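Local coordinates for protein exopolygalacturonase (Yersinia enterocolitica, PDB 2UVF) that hydrolyses pectic polygalacturonate from the chain end as a family 28 exopolygalacturonase, probably releasing digalacturonic acid in the periplasm, at residues I245-P250 with M334-V339; A200-S205 with D225-Y230; E340-A345 with H363-N368; R231-S236 with Q416-M421; G186-I191 with D206-L211. All coordinates share one frame; numbering follows the deposited sequence.

Contact 1: I245-P250 with M334-V339; sequences INAIDP and MTLRGV. With SO4 (sulfate ion), chain D.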
# COMPACT_ATOMS: atom_id res chain seq x y z
N ILE A 245 7.15 8.26 13.43
CA ILE A 245 6.54 9.50 12.96
C ILE A 245 5.05 9.40 13.15
O ILE A 245 4.43 8.40 12.79
CB ILE A 245 6.88 9.83 11.47
CG1 ILE A 245 8.39 10.01 11.29
CG2 ILE A 245 6.11 11.07 10.99
CD1 ILE A 245 8.90 9.57 9.96
N ASN A 246 4.49 10.44 13.75
CA ASN A 246 3.08 10.44 14.11
C ASN A 246 2.35 11.69 13.64
O ASN A 246 2.93 12.75 13.59
CB ASN A 246 2.93 10.38 15.63
CG ASN A 246 3.62 9.21 16.24
OD1 ASN A 246 3.06 8.13 16.31
ND2 ASN A 246 4.84 9.42 16.71
N ALA A 247 1.08 11.53 13.32
CA ALA A 247 0.14 12.64 13.34
C ALA A 247 -1.09 12.15 14.11
O ALA A 247 -2.07 11.69 13.51
CB ALA A 247 -0.21 13.10 11.93
N ILE A 248 -1.01 12.22 15.44
CA ILE A 248 -2.03 11.65 16.34
C ILE A 248 -2.50 12.67 17.37
O ILE A 248 -1.71 13.16 18.17
CB ILE A 248 -1.53 10.35 17.08
CG1 ILE A 248 -0.96 9.33 16.09
CG2 ILE A 248 -2.65 9.73 17.95
CD1 ILE A 248 -0.29 8.12 16.71
N ASP A 249 -3.79 13.00 17.34
CA ASP A 249 -4.41 13.81 18.39
C ASP A 249 -4.76 12.91 19.58
O ASP A 249 -5.51 11.94 19.43
CB ASP A 249 -5.67 14.51 17.86
CG ASP A 249 -6.26 15.53 18.85
OD1 ASP A 249 -7.10 15.12 19.69
OD2 ASP A 249 -5.90 16.73 18.76
N PRO A 250 -4.23 13.25 20.79
CA PRO A 250 -4.34 12.41 21.99
C PRO A 250 -5.76 11.96 22.28
O PRO A 250 -5.95 10.95 22.95
CB PRO A 250 -3.87 13.34 23.12
CG PRO A 250 -3.86 14.73 22.52
CD PRO A 250 -3.52 14.51 21.08
N MET A 334 5.16 4.62 10.98
CA MET A 334 4.46 5.88 10.75
C MET A 334 2.98 5.65 11.00
O MET A 334 2.42 4.69 10.53
CB MET A 334 4.67 6.37 9.32
CG MET A 334 4.23 7.80 9.11
SD MET A 334 4.40 8.41 7.43
CE MET A 334 6.18 8.46 7.23
N THR A 335 2.37 6.54 11.78
CA THR A 335 0.94 6.44 12.03
C THR A 335 0.31 7.81 11.93
O THR A 335 0.51 8.64 12.80
CB THR A 335 0.63 5.81 13.41
OG1 THR A 335 1.22 4.51 13.47
CG2 THR A 335 -0.88 5.69 13.63
N LEU A 336 -0.46 8.03 10.87
CA LEU A 336 -1.09 9.31 10.65
C LEU A 336 -2.56 9.09 10.77
O LEU A 336 -3.12 8.29 10.02
CB LEU A 336 -0.75 9.87 9.26
CG LEU A 336 0.71 9.78 8.82
CD1 LEU A 336 0.75 10.13 7.34
CD2 LEU A 336 1.65 10.67 9.66
N ARG A 337 -3.17 9.80 11.71
CA ARG A 337 -4.57 9.58 12.06
C ARG A 337 -5.37 10.90 12.02
O ARG A 337 -4.90 11.94 12.50
CB ARG A 337 -4.68 8.92 13.43
CG ARG A 337 -6.08 8.45 13.76
CD ARG A 337 -6.16 7.75 15.09
NE ARG A 337 -5.91 8.65 16.22
CZ ARG A 337 -6.19 8.34 17.49
NH1 ARG A 337 -6.74 7.18 17.79
NH2 ARG A 337 -5.94 9.22 18.45
N GLY A 338 -6.56 10.84 11.45
CA GLY A 338 -7.44 12.01 11.32
C GLY A 338 -7.02 13.07 10.33
O GLY A 338 -7.58 14.16 10.35
N VAL A 339 -6.05 12.77 9.45
CA VAL A 339 -5.49 13.78 8.55
C VAL A 339 -6.33 14.00 7.29
O VAL A 339 -6.77 13.05 6.62
CB VAL A 339 -3.99 13.51 8.20
CG1 VAL A 339 -3.39 14.69 7.44
CG2 VAL A 339 -3.18 13.27 9.46
S SO4 D . -6.67 7.45 21.75
O1 SO4 D . -5.31 7.95 21.94
O2 SO4 D . -6.72 6.36 20.76
O3 SO4 D . -7.19 6.94 23.03
O4 SO4 D . -7.48 8.59 21.31
O HOH W 1 -5.51 11.76 15.54

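Contact 2: A200-S205 with D225-Y230; sequences ALWLKS and DYPAGY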
# COMPACT_ATOMS: atom_id res chain seq x y z
N ALA A 200 9.97 8.97 19.01
CA ALA A 200 8.70 9.42 18.42
C ALA A 200 8.66 10.92 18.22
O ALA A 200 9.01 11.68 19.11
CB ALA A 200 7.50 8.97 19.26
N LEU A 201 8.22 11.34 17.03
CA LEU A 201 8.07 12.75 16.69
C LEU A 201 6.60 12.96 16.37
O LEU A 201 5.91 12.02 16.02
CB LEU A 201 8.93 13.13 15.48
CG LEU A 201 10.43 12.76 15.51
CD1 LEU A 201 10.99 12.69 14.09
CD2 LEU A 201 11.26 13.73 16.38
N TRP A 202 6.12 14.19 16.49
CA TRP A 202 4.70 14.48 16.39
C TRP A 202 4.52 15.62 15.41
O TRP A 202 4.99 16.74 15.64
CB TRP A 202 4.11 14.82 17.76
CG TRP A 202 4.43 13.78 18.80
CD1 TRP A 202 5.58 13.70 19.55
CD2 TRP A 202 3.61 12.68 19.19
NE1 TRP A 202 5.52 12.60 20.38
CE2 TRP A 202 4.33 11.95 20.18
CE3 TRP A 202 2.35 12.22 18.80
CZ2 TRP A 202 3.82 10.79 20.79
CZ3 TRP A 202 1.83 11.07 19.42
CH2 TRP A 202 2.57 10.38 20.40
N LEU A 203 3.85 15.33 14.29
CA LEU A 203 3.69 16.29 13.23
C LEU A 203 2.48 17.15 13.52
O LEU A 203 1.71 16.88 14.44
CB LEU A 203 3.53 15.59 11.86
CG LEU A 203 4.65 14.69 11.33
CD1 LEU A 203 4.27 14.14 9.99
CD2 LEU A 203 5.98 15.43 11.21
N LYS A 204 2.32 18.20 12.73
CA LYS A 204 1.17 19.08 12.85
C LYS A 204 0.73 19.49 11.46
O LYS A 204 1.48 19.32 10.48
CB LYS A 204 1.49 20.31 13.69
CG LYS A 204 2.67 21.15 13.18
CD LYS A 204 2.31 22.62 13.28
CE LYS A 204 3.52 23.51 13.11
NZ LYS A 204 4.19 23.72 14.43
N SER A 205 -0.48 20.04 11.39
CA SER A 205 -1.08 20.50 10.15
C SER A 205 -0.22 21.51 9.37
O SER A 205 0.65 22.18 9.93
CB SER A 205 -2.46 21.09 10.44
OG SER A 205 -3.28 20.11 11.07
N ASP A 225 11.52 6.39 24.42
CA ASP A 225 11.43 7.48 23.44
C ASP A 225 10.18 7.38 22.58
O ASP A 225 9.99 8.17 21.66
CB ASP A 225 12.68 7.50 22.58
CG ASP A 225 13.81 8.27 23.23
OD1 ASP A 225 13.63 9.51 23.42
OD2 ASP A 225 14.86 7.65 23.53
N TYR A 226 9.33 6.40 22.89
CA TYR A 226 8.05 6.18 22.22
C TYR A 226 6.98 6.09 23.31
O TYR A 226 6.70 5.00 23.82
CB TYR A 226 8.07 4.89 21.36
CG TYR A 226 9.25 4.77 20.39
CD1 TYR A 226 9.14 5.22 19.07
CD2 TYR A 226 10.46 4.20 20.79
CE1 TYR A 226 10.21 5.11 18.17
CE2 TYR A 226 11.54 4.08 19.91
CZ TYR A 226 11.40 4.54 18.60
OH TYR A 226 12.46 4.43 17.71
N PRO A 227 6.39 7.25 23.69
CA PRO A 227 5.43 7.23 24.78
C PRO A 227 4.07 6.82 24.26
O PRO A 227 3.94 6.58 23.05
CB PRO A 227 5.45 8.68 25.29
CG PRO A 227 5.94 9.53 24.13
CD PRO A 227 6.53 8.59 23.09
N ALA A 228 3.06 6.71 25.12
CA ALA A 228 1.75 6.19 24.70
C ALA A 228 1.28 6.90 23.43
O ALA A 228 1.43 8.12 23.31
CB ALA A 228 0.72 6.32 25.81
N GLY A 229 0.72 6.13 22.49
CA GLY A 229 0.43 6.62 21.15
C GLY A 229 -1.02 6.70 20.77
O GLY A 229 -1.52 7.78 20.50
N TYR A 230 -1.71 5.56 20.72
CA TYR A 230 -3.09 5.50 20.20
C TYR A 230 -3.73 4.14 20.47
O TYR A 230 -3.02 3.17 20.75
CB TYR A 230 -3.10 5.76 18.67
CG TYR A 230 -2.52 4.63 17.85
CD1 TYR A 230 -3.35 3.72 17.19
CD2 TYR A 230 -1.14 4.44 17.75
CE1 TYR A 230 -2.82 2.65 16.45
CE2 TYR A 230 -0.61 3.39 17.02
CZ TYR A 230 -1.45 2.50 16.37
OH TYR A 230 -0.93 1.45 15.64

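Contact 3: E340-A345 with H363-N368; sequences ENVYLA and HNVVAN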
# COMPACT_ATOMS: atom_id res chain seq x y z
N GLU A 340 -6.57 15.28 7.00
CA GLU A 340 -7.24 15.70 5.78
C GLU A 340 -6.18 16.24 4.84
O GLU A 340 -5.59 17.28 5.13
CB GLU A 340 -8.27 16.78 6.10
CG GLU A 340 -9.09 17.24 4.91
CD GLU A 340 -10.18 16.26 4.56
OE1 GLU A 340 -10.54 15.45 5.45
OE2 GLU A 340 -10.68 16.31 3.41
N ASN A 341 -5.94 15.51 3.73
CA ASN A 341 -4.85 15.78 2.74
C ASN A 341 -3.44 15.33 3.15
O ASN A 341 -2.72 16.09 3.79
CB ASN A 341 -4.79 17.24 2.27
CG ASN A 341 -6.14 17.80 1.85
OD1 ASN A 341 -6.44 18.97 2.08
ND2 ASN A 341 -6.96 16.98 1.23
N VAL A 342 -3.04 14.13 2.76
CA VAL A 342 -1.66 13.65 3.01
C VAL A 342 -0.89 13.44 1.70
O VAL A 342 -1.47 13.06 0.69
CB VAL A 342 -1.64 12.34 3.81
CG1 VAL A 342 -0.20 11.96 4.18
CG2 VAL A 342 -2.47 12.47 5.06
N TYR A 343 0.41 13.71 1.71
CA TYR A 343 1.26 13.43 0.56
C TYR A 343 2.58 12.86 1.02
O TYR A 343 3.42 13.58 1.57
CB TYR A 343 1.47 14.67 -0.33
CG TYR A 343 2.31 14.44 -1.61
CD1 TYR A 343 1.79 13.76 -2.71
CD2 TYR A 343 3.60 14.97 -1.72
CE1 TYR A 343 2.55 13.58 -3.89
CE2 TYR A 343 4.37 14.79 -2.89
CZ TYR A 343 3.84 14.10 -3.97
OH TYR A 343 4.59 13.91 -5.13
N LEU A 344 2.76 11.57 0.73
CA LEU A 344 4.02 10.84 0.98
C LEU A 344 4.74 10.64 -0.35
O LEU A 344 4.10 10.28 -1.34
CB LEU A 344 3.70 9.49 1.66
CG LEU A 344 2.67 9.60 2.81
CD1 LEU A 344 2.20 8.20 3.28
CD2 LEU A 344 3.18 10.46 4.00
N ALA A 345 6.04 10.91 -0.41
CA ALA A 345 6.76 10.84 -1.68
C ALA A 345 8.26 10.61 -1.55
O ALA A 345 8.89 11.14 -0.65
CB ALA A 345 6.51 12.10 -2.50
N HIS A 363 -8.48 11.32 4.94
CA HIS A 363 -9.04 11.58 3.65
C HIS A 363 -7.94 12.11 2.77
O HIS A 363 -7.03 12.79 3.28
CB HIS A 363 -10.16 12.63 3.71
CG HIS A 363 -11.42 12.15 4.36
ND1 HIS A 363 -12.46 13.00 4.65
CD2 HIS A 363 -11.79 10.93 4.81
CE1 HIS A 363 -13.43 12.32 5.22
NE2 HIS A 363 -13.05 11.06 5.34
N ASN A 364 -8.03 11.83 1.47
CA ASN A 364 -7.15 12.40 0.44
C ASN A 364 -5.68 12.13 0.69
O ASN A 364 -4.90 13.06 0.91
CB ASN A 364 -7.43 13.90 0.29
CG ASN A 364 -8.90 14.22 0.23
OD1 ASN A 364 -9.71 13.41 -0.27
ND2 ASN A 364 -9.28 15.38 0.78
N VAL A 365 -5.31 10.86 0.73
CA VAL A 365 -3.93 10.42 0.95
C VAL A 365 -3.32 10.05 -0.40
O VAL A 365 -3.98 9.42 -1.21
CB VAL A 365 -3.83 9.17 1.86
CG1 VAL A 365 -2.38 8.71 1.99
CG2 VAL A 365 -4.49 9.43 3.25
N VAL A 366 -2.07 10.45 -0.61
CA VAL A 366 -1.32 10.06 -1.81
C VAL A 366 0.04 9.50 -1.41
O VAL A 366 0.78 10.13 -0.64
CB VAL A 366 -1.18 11.26 -2.83
CG1 VAL A 366 -0.21 10.89 -4.01
CG2 VAL A 366 -2.53 11.64 -3.37
N ALA A 367 0.36 8.31 -1.92
CA ALA A 367 1.73 7.78 -1.82
C ALA A 367 2.41 7.63 -3.19
O ALA A 367 2.06 6.77 -3.99
CB ALA A 367 1.76 6.46 -1.01
N ASN A 368 3.39 8.49 -3.44
CA ASN A 368 4.03 8.57 -4.73
C ASN A 368 5.52 8.19 -4.65
O ASN A 368 6.33 8.94 -4.12
CB ASN A 368 3.88 10.00 -5.28
CG ASN A 368 4.61 10.22 -6.61
OD1 ASN A 368 5.02 9.27 -7.28
ND2 ASN A 368 4.74 11.48 -7.01

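Contact 4: R231-S236 with Q416-M421; sequences RLYPYS and QEQEPM. With SO4 (sulfate ion), chain D.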
# COMPACT_ATOMS: atom_id res chain seq x y z
N ARG A 231 -5.05 4.07 20.37
CA ARG A 231 -5.76 2.81 20.26
C ARG A 231 -6.29 2.71 18.83
O ARG A 231 -6.86 3.66 18.32
CB ARG A 231 -6.91 2.74 21.26
CG ARG A 231 -6.49 2.50 22.70
CD ARG A 231 -7.59 2.91 23.69
NE ARG A 231 -7.45 2.24 24.98
CZ ARG A 231 -6.68 2.67 25.98
NH1 ARG A 231 -5.95 3.78 25.86
NH2 ARG A 231 -6.64 1.98 27.12
N LEU A 232 -6.09 1.56 18.19
CA LEU A 232 -6.46 1.36 16.79
C LEU A 232 -7.93 1.70 16.50
O LEU A 232 -8.22 2.49 15.59
CB LEU A 232 -6.15 -0.08 16.34
CG LEU A 232 -6.16 -0.41 14.84
CD1 LEU A 232 -5.03 0.32 14.14
CD2 LEU A 232 -6.03 -1.91 14.67
N TYR A 233 -8.83 1.10 17.27
CA TYR A 233 -10.26 1.37 17.13
C TYR A 233 -10.81 1.96 18.43
O TYR A 233 -10.14 1.87 19.47
CB TYR A 233 -11.01 0.10 16.69
CG TYR A 233 -10.46 -0.49 15.40
CD1 TYR A 233 -10.34 0.29 14.24
CD2 TYR A 233 -10.05 -1.81 15.34
CE1 TYR A 233 -9.84 -0.23 13.08
CE2 TYR A 233 -9.53 -2.34 14.18
CZ TYR A 233 -9.42 -1.55 13.05
OH TYR A 233 -8.90 -2.10 11.89
N PRO A 234 -11.99 2.62 18.37
CA PRO A 234 -12.58 3.14 19.62
C PRO A 234 -12.76 2.05 20.69
O PRO A 234 -12.66 2.34 21.88
CB PRO A 234 -13.94 3.71 19.18
CG PRO A 234 -14.19 3.15 17.79
CD PRO A 234 -12.82 2.94 17.19
N TYR A 235 -12.97 0.82 20.24
CA TYR A 235 -13.23 -0.35 21.07
C TYR A 235 -11.99 -1.21 21.30
O TYR A 235 -12.10 -2.37 21.74
CB TYR A 235 -14.32 -1.22 20.42
CG TYR A 235 -14.19 -1.36 18.91
CD1 TYR A 235 -13.51 -2.45 18.33
CD2 TYR A 235 -14.75 -0.40 18.06
CE1 TYR A 235 -13.39 -2.58 16.93
CE2 TYR A 235 -14.64 -0.52 16.65
CZ TYR A 235 -13.97 -1.61 16.10
OH TYR A 235 -13.86 -1.70 14.73
N SER A 236 -10.82 -0.67 20.96
CA SER A 236 -9.55 -1.39 21.16
C SER A 236 -9.06 -1.12 22.57
O SER A 236 -8.88 0.04 22.95
CB SER A 236 -8.50 -0.98 20.11
OG SER A 236 -8.78 -1.59 18.85
N GLN A 416 -19.07 0.17 12.66
CA GLN A 416 -19.71 1.33 12.01
C GLN A 416 -19.68 2.67 12.80
O GLN A 416 -20.12 3.70 12.29
CB GLN A 416 -21.13 0.99 11.50
CG GLN A 416 -22.12 0.51 12.57
CD GLN A 416 -21.96 -0.96 12.95
OE1 GLN A 416 -20.85 -1.50 12.93
NE2 GLN A 416 -23.07 -1.61 13.31
N GLU A 417 -19.14 2.65 14.03
CA GLU A 417 -18.74 3.89 14.74
C GLU A 417 -17.75 4.73 13.89
O GLU A 417 -17.39 5.86 14.25
CB GLU A 417 -18.11 3.57 16.11
CG GLU A 417 -19.10 3.08 17.18
CD GLU A 417 -18.42 2.57 18.47
OE1 GLU A 417 -19.06 1.77 19.20
OE2 GLU A 417 -17.26 2.97 18.76
N GLN A 418 -17.34 4.14 12.77
CA GLN A 418 -16.28 4.67 11.90
C GLN A 418 -16.69 4.54 10.42
O GLN A 418 -17.50 3.68 10.06
CB GLN A 418 -14.95 3.92 12.15
CG GLN A 418 -14.92 3.04 13.43
CD GLN A 418 -13.81 2.00 13.41
OE1 GLN A 418 -12.62 2.34 13.40
NE2 GLN A 418 -14.19 0.72 13.42
N GLU A 419 -16.13 5.42 9.60
CA GLU A 419 -16.28 5.42 8.14
C GLU A 419 -15.96 4.08 7.49
O GLU A 419 -15.10 3.36 7.96
CB GLU A 419 -15.24 6.36 7.57
CG GLU A 419 -15.63 7.77 7.29
CD GLU A 419 -14.41 8.54 6.87
OE1 GLU A 419 -14.54 9.73 6.52
OE2 GLU A 419 -13.30 7.95 6.91
N PRO A 420 -16.62 3.77 6.36
CA PRO A 420 -16.07 2.65 5.62
C PRO A 420 -14.71 3.03 4.99
O PRO A 420 -14.45 4.23 4.78
CB PRO A 420 -17.14 2.38 4.56
CG PRO A 420 -17.81 3.67 4.36
CD PRO A 420 -17.80 4.35 5.69
N MET A 421 -13.85 2.03 4.78
CA MET A 421 -12.64 2.19 3.96
C MET A 421 -13.11 2.30 2.49
O MET A 421 -13.41 1.28 1.86
CB MET A 421 -11.69 1.00 4.21
CG MET A 421 -10.36 0.97 3.44
SD MET A 421 -9.28 2.38 3.65
CE MET A 421 -9.48 3.19 2.06
S SO4 D . -6.67 7.45 21.75
O1 SO4 D . -5.31 7.95 21.94
O2 SO4 D . -6.72 6.36 20.76
O3 SO4 D . -7.19 6.94 23.03
O4 SO4 D . -7.48 8.59 21.31

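Contact 5: G186-I191 with D206-L211; sequences GCRVEI and DMTLNL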
# COMPACT_ATOMS: atom_id res chain seq x y z
N GLY A 186 2.95 26.12 6.09
CA GLY A 186 3.62 26.10 4.79
C GLY A 186 5.12 25.86 4.84
O GLY A 186 5.79 25.91 3.80
N CYS A 187 5.65 25.60 6.04
CA CYS A 187 7.07 25.31 6.22
C CYS A 187 7.50 24.02 5.51
O CYS A 187 6.67 23.24 5.04
CB CYS A 187 7.43 25.24 7.72
SG CYS A 187 6.45 24.09 8.78
N ARG A 188 8.81 23.83 5.40
CA ARG A 188 9.39 22.55 5.04
C ARG A 188 10.55 22.30 6.00
O ARG A 188 11.55 23.03 5.98
CB ARG A 188 9.85 22.54 3.59
CG ARG A 188 10.51 21.22 3.15
CD ARG A 188 11.10 21.32 1.75
NE ARG A 188 10.06 21.62 0.78
CZ ARG A 188 10.23 22.32 -0.34
NH1 ARG A 188 11.42 22.81 -0.70
NH2 ARG A 188 9.18 22.53 -1.13
N VAL A 189 10.40 21.30 6.87
CA VAL A 189 11.48 20.89 7.77
C VAL A 189 12.43 19.98 6.99
O VAL A 189 12.00 18.99 6.41
CB VAL A 189 10.92 20.18 9.03
CG1 VAL A 189 12.04 19.79 10.00
CG2 VAL A 189 9.91 21.05 9.73
N GLU A 190 13.72 20.33 6.96
CA GLU A 190 14.74 19.55 6.26
C GLU A 190 15.59 18.73 7.23
O GLU A 190 16.10 19.26 8.21
CB GLU A 190 15.69 20.45 5.44
CG GLU A 190 15.05 21.62 4.70
CD GLU A 190 14.59 21.29 3.28
OE1 GLU A 190 14.34 20.10 2.98
OE2 GLU A 190 14.47 22.24 2.47
N ILE A 191 15.74 17.44 6.93
CA ILE A 191 16.74 16.57 7.56
C ILE A 191 17.81 16.25 6.50
O ILE A 191 17.63 15.31 5.70
CB ILE A 191 16.11 15.24 8.09
CG1 ILE A 191 15.01 15.53 9.13
CG2 ILE A 191 17.18 14.30 8.63
CD1 ILE A 191 14.10 14.38 9.42
N ASP A 206 -0.47 21.58 8.06
CA ASP A 206 0.17 22.54 7.14
C ASP A 206 1.70 22.58 7.24
O ASP A 206 2.30 23.62 7.54
CB ASP A 206 -0.44 23.94 7.32
CG ASP A 206 -1.93 23.95 7.03
OD1 ASP A 206 -2.31 23.64 5.88
OD2 ASP A 206 -2.72 24.26 7.94
N MET A 207 2.32 21.42 7.00
CA MET A 207 3.78 21.31 6.95
C MET A 207 4.26 20.22 5.98
O MET A 207 3.48 19.39 5.50
CB MET A 207 4.37 21.09 8.36
CG MET A 207 4.04 19.74 8.99
SD MET A 207 5.11 19.30 10.36
CE MET A 207 6.62 18.82 9.50
N THR A 208 5.56 20.26 5.67
CA THR A 208 6.23 19.23 4.89
C THR A 208 7.47 18.87 5.68
O THR A 208 8.18 19.75 6.15
CB THR A 208 6.67 19.73 3.50
OG1 THR A 208 5.51 19.99 2.69
CG2 THR A 208 7.56 18.69 2.80
N LEU A 209 7.69 17.57 5.85
CA LEU A 209 8.94 17.07 6.37
C LEU A 209 9.65 16.42 5.20
O LEU A 209 9.14 15.47 4.60
CB LEU A 209 8.72 16.08 7.52
CG LEU A 209 9.89 15.29 8.09
CD1 LEU A 209 10.89 16.19 8.82
CD2 LEU A 209 9.38 14.20 9.02
N ASN A 210 10.82 16.95 4.88
CA ASN A 210 11.60 16.52 3.75
C ASN A 210 12.90 15.87 4.21
O ASN A 210 13.75 16.53 4.83
CB ASN A 210 11.91 17.73 2.85
CG ASN A 210 12.58 17.33 1.55
OD1 ASN A 210 11.96 16.67 0.71
ND2 ASN A 210 13.85 17.74 1.38
N LEU A 211 13.03 14.58 3.91
CA LEU A 211 14.26 13.85 4.11
C LEU A 211 15.07 13.91 2.80
O LEU A 211 14.66 13.37 1.78
CB LEU A 211 13.95 12.41 4.53
CG LEU A 211 13.06 12.25 5.77
CD1 LEU A 211 11.70 11.65 5.41
CD2 LEU A 211 13.77 11.38 6.78

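Contact 1: I245-P250 with M334-V339
The guanidinium of R337 takes its partners at its edge: the backbone O of D249 and a sulfate, probably left from the crystallisation liquor, both lie near its plane. NH1 gives a fairly straight bond to sulfate O2 at 3.1 Å, whereas NH2 makes a weak one to D249 O at 2.9 Å (129° at the hydrogen) and a weak one to sulfate O4. I248 CG2 approaches the group obliquely, 3.4 Å from NH2. R337 CG stands anti to the backbone N, and the chain turns only at chi3 (68°), which carries the head past I248 to the loop at D249. A water accepts from R337 NE and from D249 N, tying the same two residues together again.

Behind this head the backbones run parallel. T335 N bonds to I245 O, A247 N to T335 O at 3.0 Å, and R337 N to A247 O at 2.8 Å. On the face with I245, A247, M334 and L336, A247 CB meets L336 CD2 at 3.8 Å and V339 CG2, while I245 and M334 lie side by side. The other face carries N246, bonded through ND2 to L201 O, and T335, whose OG1 pairs with S243. Such in-register parallel pairing between successive coils is typical of the right-handed parallel beta-helix of family 28.

Contact 2: A200-S205 with D225-Y230
W202 has CG anti to its carbonyl carbon (chi1 -52°) with the indole turned at chi2 84°, and this swings the six-membered ring out from its strand until CZ2 and CH2 reach the other segment. Y226 has the same first torsion, which lays the CD1 side of its phenol beside A200.

W202 and P227 meet tip to tip. P227 CG sits at the edge of the indole, near its plane, 4.2 Å from CZ2, and A228 O and G229 CA come to the same edge, the carbonyl oxygen 3.9 Å from CH2. The indole therefore borders P227 to G229 with its rim and does not stack on the proline. A200 does the closer work. Its methyl points at the other segment and touches three things: D225 O at 3.5 Å, P227 CD at 4.0 Å and Y226 CD1 at 4.1 Å. Beside it, A200 N donates to D225 O at 2.8 Å, with 153° at the hydrogen and the donor in the carbonyl plane. This is the single hydrogen bond joining the two segments.

Y226 is held at its far end, where OH bonds to S220 O. G229 and Y230 both face R240, a classic beta bulge in the short antiparallel pair of 228-230 with 240-241. The whole is a lateral packing of a loop excursion against a coil of the parallel beta-helix: strand 194-202 belongs to the coil, and 225-230 leads into the short, bulged antiparallel pair with 240-241.

Contact 3: E340-A345 with H363-N368
Y343 and N368 make the most specific side-chain contact, lying side by side and pointing the same way, with ring and amide planes 63° apart. N368 ND2 donates to Y343 OH at 3.1 Å, and the hydroxyl lies close to the amide plane. Further back along the ring, V366 CG1 meets its edge, 3.7 Å from Y343 CD1. Both Y343 and N368 have CG anti to the backbone N (chi1 -178° and 176°), which aims them alike. On the opposite face V342 and V365 stand side by side, CG2 to CG2 at 4.1 Å, and L344 packs near A367.

The backbone ladder sets these positions. L344 N meets V366 O at 2.8 Å almost along its C=O axis, and N368 N meets L344 O at 2.8 Å, nearly straight. At the corner, N341 N bonds to H363 O and V342 N to N364 O; N341 and N364 both have positive phi. H363 holds E419 through NE2. Further out, strand 258-264 flanks one side and strand 391-394 the other. Corner asparagines leading into in-register strands, repeated from coil to coil, are characteristic of a parallel beta-helix, here one of its sheets.

Contact 4: R231-S236 with Q416-M421
Residues Y233 to S236 form a type I turn, closed by S236 N to Y233 O, that faces the end of a 3-10 segment and the loop after it at 417-418, with the nearest CA atoms 7.9 Å apart at P234 and E417. Side chains therefore bridge the gap.

Q418 reaches across, extended beyond CG, and its amide touches both tyrosines. OE1 lies 3.2 Å from Y233 CD1, oblique to that ring, with the planes 73° apart. NE2 comes to the edge of Y235, amide and ring 88° apart, and gives Y235 OH a weak bond of 2.8 Å (117° at the hydrogen). Y235 OH itself accepts from T411 N and also rests over one face of Y233, 3.6 Å above the plane and offset toward the rim. L232 CG covers the opposite face over the ring centre. E417 slides past P234, OE2 3.2 Å from CG.

L232 belongs to the galacturonate pocket, and Y233, held through OH to H443 of the same pocket, lies about 4 Å from the sugar. Q418 NE2 has its main bond to A415 O, just before its own segment, so what crosses the contact is a weak bond and van der Waals contact, consistent with second-shell packing beside Y233.

Contact 5: G186-I191 with D206-L211
E190 and N210 lie side by side, pointing the same way, with carboxylate and amide planes turned 73° apart. N210 ND2 donates to E190 OE1 at 2.9 Å, reaching it nearly along its C-O axis; the glutamate gets there by bending at chi2 (-89°). N210 OD1 is taken by T264. R188 runs alongside the same asparagine and T208, its CG 3.8 Å from N210 CB and 3.9 Å from T208 CG2, while its guanidinium goes on to salt bridges with E50 and D49. T208 turns its hydroxyl to R262.

The other face is apolar, and its side chains mostly cross obliquely. L209 CD1 is its hub, 3.7 Å from I191 CD1 and 4.0 Å from V189 CG1. M207 bends at chi3 to bring CE to V189 CG2, and C187 SG, disulfide-bonded to C183, rests 3.7 Å from M207 CB. V189 and M207 also pack on A179 and I180 of helix 173-181.

V189 N to T208 O and N210 N to V189 O, both 2.8 Å, join the backbones, whose strands run parallel at 21°. Strand 258-264 continues the stack beside 207-211. In-register parallel pairing with an apolar inner face is typical of a parallel beta-helix, here near its N-terminal end.

Contacts 1, 3 and 5 are strand pairings in the same stack of coils; contact 2 lays 225-230 against a coil strand, and contact 4 joins two loops. Contacts 1 and 2 have centres 7 Å apart and touch through N246 of contact 1, whose O lies 2.8 Å from L203 N. Segment 340-345 continues directly from 334-339, and V339 O lies 3.0 Å from H363 N. Contact 5 joins contact 2 through L203 and L209. Contact 4 closes a long loop enclosing contacts 1 and 3 and shares the sulfate with contact 1. Its L232 touches the sugar and the Y233 side chain is about 4 Å from it, against about 9 Å for T335 and 14 Å for V365.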